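Local atomic coordinates of dermonecrotic toxin (Pasteurella multocida, PDB entry 2EBF), a protein that acts in the host as a mitogenic, bone-resorbing dermonecrotic toxin associated with severe progressive atrophic rhinitis in pigs, its C-terminal region being the part crystallised. Residues Ile199-Ile210 against Arg255-Ser266. Residues are numbered along the deposited sequence; the frame is centred on the assembly and turned at random.
Sequences IDFPVKYVIEDI and RIIENSLYIGHS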
loop_
_atom_site.group_PDB
_atom_site.type_symbol
_atom_site.label_atom_id
_atom_site.label_comp_id
_atom_site.label_asym_id
_atom_site.label_seq_id
_atom_site.Cartn_x
_atom_site.Cartn_y
_atom_site.Cartn_z
ATOM N N ILE A 199 -11.563 27.714 -15.258
ATOM C CA ILE A 199 -10.631 27.293 -14.209
ATOM C C ILE A 199 -9.361 26.707 -14.829
ATOM O O ILE A 199 -9.430 25.839 -15.706
ATOM C CB ILE A 199 -11.287 26.302 -13.208
ATOM C CG1 ILE A 199 -12.053 27.067 -12.129
ATOM C CG2 ILE A 199 -10.247 25.432 -12.532
ATOM C CD1 ILE A 199 -13.523 27.154 -12.368
ATOM N N ASP A 200 -8.212 27.202 -14.375
ATOM C CA ASP A 200 -6.922 26.852 -14.972
ATOM C C ASP A 200 -6.001 26.074 -14.023
ATOM O O ASP A 200 -4.820 25.859 -14.323
ATOM C CB ASP A 200 -6.226 28.114 -15.526
ATOM C CG ASP A 200 -5.839 29.115 -14.435
ATOM O OD1 ASP A 200 -4.887 29.896 -14.661
ATOM O OD2 ASP A 200 -6.479 29.128 -13.359
ATOM N N PHE A 201 -6.548 25.659 -12.882
ATOM C CA PHE A 201 -5.832 24.805 -11.936
ATOM C C PHE A 201 -6.611 23.505 -11.697
ATOM O O PHE A 201 -7.826 23.481 -11.904
ATOM C CB PHE A 201 -5.553 25.545 -10.615
ATOM C CG PHE A 201 -6.782 26.125 -9.949
ATOM C CD1 PHE A 201 -7.603 25.334 -9.146
ATOM C CD2 PHE A 201 -7.097 27.474 -10.098
ATOM C CE1 PHE A 201 -8.733 25.869 -8.521
ATOM C CE2 PHE A 201 -8.223 28.020 -9.476
ATOM C CZ PHE A 201 -9.041 27.215 -8.687
ATOM N N PRO A 202 -5.913 22.413 -11.311
ATOM C CA PRO A 202 -6.630 21.218 -10.861
ATOM C C PRO A 202 -7.449 21.533 -9.614
ATOM O O PRO A 202 -6.911 22.055 -8.636
ATOM C CB PRO A 202 -5.506 20.226 -10.523
ATOM C CG PRO A 202 -4.315 20.718 -11.269
ATOM C CD PRO A 202 -4.452 22.209 -11.303
ATOM N N VAL A 203 -8.744 21.234 -9.666
ATOM C CA VAL A 203 -9.642 21.478 -8.537
ATOM C C VAL A 203 -9.687 20.283 -7.582
ATOM O O VAL A 203 -9.811 19.130 -8.008
ATOM C CB VAL A 203 -11.078 21.825 -9.008
ATOM C CG1 VAL A 203 -11.987 22.091 -7.816
ATOM C CG2 VAL A 203 -11.065 23.039 -9.923
ATOM N N LYS A 204 -9.592 20.581 -6.290
ATOM C CA LYS A 204 -9.696 19.574 -5.244
ATOM C C LYS A 204 -11.051 19.656 -4.538
ATOM O O LYS A 204 -11.683 18.629 -4.284
ATOM C CB LYS A 204 -8.549 19.726 -4.241
ATOM C CG LYS A 204 -7.168 19.563 -4.853
ATOM C CD LYS A 204 -6.071 19.827 -3.833
ATOM C CE LYS A 204 -4.695 19.899 -4.490
ATOM N NZ LYS A 204 -4.201 18.564 -4.942
ATOM N N TYR A 205 -11.492 20.879 -4.238
ATOM C CA TYR A 205 -12.736 21.100 -3.504
ATOM C C TYR A 205 -13.638 22.128 -4.184
ATOM O O TYR A 205 -13.163 23.088 -4.797
ATOM C CB TYR A 205 -12.457 21.509 -2.052
ATOM C CG TYR A 205 -11.258 20.808 -1.429
ATOM C CD1 TYR A 205 -10.016 21.439 -1.376
ATOM C CD2 TYR A 205 -11.364 19.512 -0.909
ATOM C CE1 TYR A 205 -8.903 20.808 -0.822
ATOM C CE2 TYR A 205 -10.252 18.864 -0.342
ATOM C CZ TYR A 205 -9.022 19.525 -0.304
ATOM O OH TYR A 205 -7.905 18.921 0.249
ATOM N N VAL A 206 -14.943 21.900 -4.090
ATOM C CA VAL A 206 -15.923 22.853 -4.596
ATOM C C VAL A 206 -16.996 23.078 -3.553
ATOM O O VAL A 206 -17.551 22.124 -3.003
ATOM C CB VAL A 206 -16.573 22.396 -5.930
ATOM C CG1 VAL A 206 -17.648 23.389 -6.389
ATOM C CG2 VAL A 206 -15.531 22.243 -7.014
ATOM N N ILE A 207 -17.263 24.349 -3.265
ATOM C CA ILE A 207 -18.466 24.727 -2.548
ATOM C C ILE A 207 -19.449 25.173 -3.632
ATOM O O ILE A 207 -19.264 26.215 -4.272
ATOM C CB ILE A 207 -18.206 25.839 -1.493
ATOM C CG1 ILE A 207 -17.445 25.285 -0.279
ATOM C CG2 ILE A 207 -19.523 26.429 -1.003
ATOM C CD1 ILE A 207 -15.991 24.904 -0.531
ATOM N N GLU A 208 -20.473 24.351 -3.850
ATOM C CA GLU A 208 -21.389 24.514 -4.976
ATOM C C GLU A 208 -22.249 25.777 -4.851
ATOM O O GLU A 208 -22.405 26.522 -5.815
ATOM C CB GLU A 208 -22.268 23.264 -5.124
ATOM C CG GLU A 208 -23.265 23.321 -6.274
ATOM C CD GLU A 208 -23.897 21.977 -6.596
ATOM O OE1 GLU A 208 -23.860 21.065 -5.742
ATOM O OE2 GLU A 208 -24.438 21.831 -7.713
ATOM N N ASP A 209 -22.798 26.002 -3.661
ATOM C CA ASP A 209 -23.621 27.179 -3.401
ATOM C C ASP A 209 -22.989 28.047 -2.319
ATOM O O ASP A 209 -23.003 27.700 -1.138
ATOM C CB ASP A 209 -25.041 26.759 -3.004
ATOM C CG ASP A 209 -26.024 27.920 -2.994
ATOM O OD1 ASP A 209 -27.239 27.645 -3.031
ATOM O OD2 ASP A 209 -25.603 29.098 -2.954
ATOM N N ILE A 210 -22.455 29.187 -2.743
ATOM C CA ILE A 210 -21.793 30.150 -1.861
ATOM C C ILE A 210 -22.663 30.667 -0.695
ATOM O O ILE A 210 -22.134 31.061 0.350
ATOM C CB ILE A 210 -21.195 31.326 -2.709
ATOM C CG1 ILE A 210 -19.910 30.879 -3.427
ATOM C CG2 ILE A 210 -20.939 32.574 -1.887
ATOM C CD1 ILE A 210 -19.078 29.882 -2.662
ATOM N N ARG A 255 -11.157 30.364 -6.899
ATOM C CA ARG A 255 -11.936 31.196 -7.802
ATOM C C ARG A 255 -13.429 30.954 -7.632
ATOM O O ARG A 255 -13.863 29.816 -7.426
ATOM C CB ARG A 255 -11.530 30.957 -9.258
ATOM C CG ARG A 255 -11.763 32.169 -10.156
ATOM C CD ARG A 255 -11.693 31.825 -11.636
ATOM N NE ARG A 255 -10.402 31.263 -12.027
ATOM C CZ ARG A 255 -10.075 30.918 -13.272
ATOM N NH1 ARG A 255 -10.943 31.085 -14.266
ATOM N NH2 ARG A 255 -8.875 30.407 -13.523
ATOM N N ILE A 256 -14.202 32.037 -7.707
ATOM C CA ILE A 256 -15.661 31.949 -7.728
ATOM C C ILE A 256 -16.162 32.164 -9.150
ATOM O O ILE A 256 -15.790 33.136 -9.811
ATOM C CB ILE A 256 -16.335 32.961 -6.765
ATOM C CG1 ILE A 256 -15.889 32.705 -5.323
ATOM C CG2 ILE A 256 -17.866 32.874 -6.868
ATOM C CD1 ILE A 256 -16.140 33.866 -4.380
ATOM N N ILE A 257 -16.989 31.235 -9.621
ATOM C CA ILE A 257 -17.672 31.375 -10.897
ATOM C C ILE A 257 -19.142 31.049 -10.684
ATOM O O ILE A 257 -19.478 29.947 -10.246
ATOM C CB ILE A 257 -17.072 30.460 -12.001
ATOM C CG1 ILE A 257 -15.659 30.922 -12.373
ATOM C CG2 ILE A 257 -17.976 30.436 -13.239
ATOM C CD1 ILE A 257 -14.979 30.095 -13.454
ATOM N N GLU A 258 -20.002 32.027 -10.973
ATOM C CA GLU A 258 -21.454 31.860 -10.909
ATOM C C GLU A 258 -21.917 31.156 -9.631
ATOM O O GLU A 258 -22.500 30.072 -9.691
ATOM C CB GLU A 258 -21.969 31.109 -12.145
ATOM C CG GLU A 258 -21.984 31.928 -13.431
ATOM C CD GLU A 258 -22.702 31.215 -14.567
ATOM O OE1 GLU A 258 -23.724 31.749 -15.058
ATOM O OE2 GLU A 258 -22.251 30.116 -14.963
ATOM N N ASN A 259 -21.637 31.768 -8.481
ATOM C CA ASN A 259 -22.134 31.281 -7.182
ATOM C C ASN A 259 -21.453 30.012 -6.636
ATOM O O ASN A 259 -21.847 29.490 -5.590
ATOM C CB ASN A 259 -23.665 31.117 -7.215
ATOM C CG ASN A 259 -24.281 31.026 -5.829
ATOM O OD1 ASN A 259 -24.899 30.018 -5.482
ATOM N ND2 ASN A 259 -24.114 32.076 -5.030
ATOM N N SER A 260 -20.434 29.527 -7.344
ATOM C CA SER A 260 -19.656 28.371 -6.888
ATOM C C SER A 260 -18.199 28.741 -6.625
ATOM O O SER A 260 -17.587 29.469 -7.408
ATOM C CB SER A 260 -19.734 27.225 -7.901
ATOM O OG SER A 260 -21.056 26.721 -8.009
ATOM N N LEU A 261 -17.656 28.224 -5.523
ATOM C CA LEU A 261 -16.255 28.438 -5.155
ATOM C C LEU A 261 -15.427 27.183 -5.422
ATOM O O LEU A 261 -15.773 26.090 -4.971
ATOM C CB LEU A 261 -16.148 28.840 -3.684
ATOM C CG LEU A 261 -14.797 28.845 -2.965
ATOM C CD1 LEU A 261 -13.924 30.000 -3.420
ATOM C CD2 LEU A 261 -15.017 28.900 -1.464
ATOM N N TYR A 262 -14.333 27.366 -6.155
ATOM C CA TYR A 262 -13.446 26.281 -6.553
ATOM C C TYR A 262 -12.091 26.478 -5.894
ATOM O O TYR A 262 -11.510 27.567 -5.969
ATOM C CB TYR A 262 -13.294 26.261 -8.074
ATOM C CG TYR A 262 -14.605 26.078 -8.804
ATOM C CD1 TYR A 262 -15.450 27.164 -9.060
ATOM C CD2 TYR A 262 -15.009 24.821 -9.231
ATOM C CE1 TYR A 262 -16.661 26.991 -9.723
ATOM C CE2 TYR A 262 -16.216 24.635 -9.891
ATOM C CZ TYR A 262 -17.037 25.722 -10.137
ATOM O OH TYR A 262 -18.230 25.524 -10.793
ATOM N N ILE A 263 -11.598 25.423 -5.246
ATOM C CA ILE A 263 -10.377 25.499 -4.453
ATOM C C ILE A 263 -9.314 24.529 -4.980
ATOM O O ILE A 263 -9.604 23.351 -5.251
ATOM C CB ILE A 263 -10.678 25.243 -2.950
ATOM C CG1 ILE A 263 -11.591 26.348 -2.396
ATOM C CG2 ILE A 263 -9.389 25.146 -2.137
ATOM C CD1 ILE A 263 -12.332 25.979 -1.120
ATOM N N GLY A 264 -8.089 25.036 -5.118
ATOM C CA GLY A 264 -6.957 24.247 -5.601
ATOM C C GLY A 264 -5.881 23.957 -4.564
ATOM O O GLY A 264 -4.960 23.187 -4.833
ATOM N N HIS A 265 -5.984 24.574 -3.388
ATOM C CA HIS A 265 -5.056 24.300 -2.288
ATOM C C HIS A 265 -5.611 23.173 -1.450
ATOM O O HIS A 265 -6.786 23.182 -1.097
ATOM C CB HIS A 265 -4.871 25.516 -1.383
ATOM C CG HIS A 265 -4.484 26.764 -2.106
ATOM N ND1 HIS A 265 -3.176 27.179 -2.222
ATOM C CD2 HIS A 265 -5.234 27.697 -2.740
ATOM C CE1 HIS A 265 -3.135 28.313 -2.901
ATOM N NE2 HIS A 265 -4.371 28.648 -3.225
ATOM N N SER A 266 -4.762 22.214 -1.105
ATOM C CA SER A 266 -5.210 21.082 -0.311
ATOM C C SER A 266 -5.507 21.513 1.121
ATOM O O SER A 266 -4.929 22.483 1.629
ATOM C CB SER A 266 -4.167 19.963 -0.341
ATOM O OG SER A 266 -3.004 20.329 0.379
HETATM O O HOH W 1 -4.566 22.666 -7.397
#
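Antiparallel pairing joins strand 205-207 to strand 260-263, the central strand of a small three-stranded sheet in the C2 region; a type I' turn from Ile-257 to Ser-260 links that strand to the third. Tyr-205/Ile-263 and Ile-207/Leu-261 are hydrogen-bonded pairs, Ile-207 N reaching Leu-261 O at 2.9 Å. A classic beta bulge starts the pairing: Lys-204 N (3.0 Å) and Tyr-205 N (3.3 Å) both donate to Ile-263 O. Branched aliphatic and aromatic side chains fill the buried faces, and Val, Ile and Tyr favour extended backbone. On one face, Ile-199 CD1 makes a CH-pi contact 3.9 Å from the Tyr-262 ring centroid; Val-206, alongside Tyr-262, puts CG1 over the opposite ring face and CG2 3.4 Å from Tyr-262 CD2. On the other, Ile-207, Leu-261 and Ile-263 pack toward helix 288-300. The Phe-201 ring lies against the bare backbone of Gly-264, CE1 3.6 Å from Gly-264 N. A salt bridge joins Asp-200 OD2 to Arg-255 NH2 at 2.7 Å, the carboxylate reaching the guanidinium edge with the planes 64° apart. Where strand 205-207 ends, Ser-260 OG donates to a lone pair of Glu-208 O at 2.6 Å. Backbone bonds thus fix the register between apolar faces, with salt bridge and serine bond toward opposite ends.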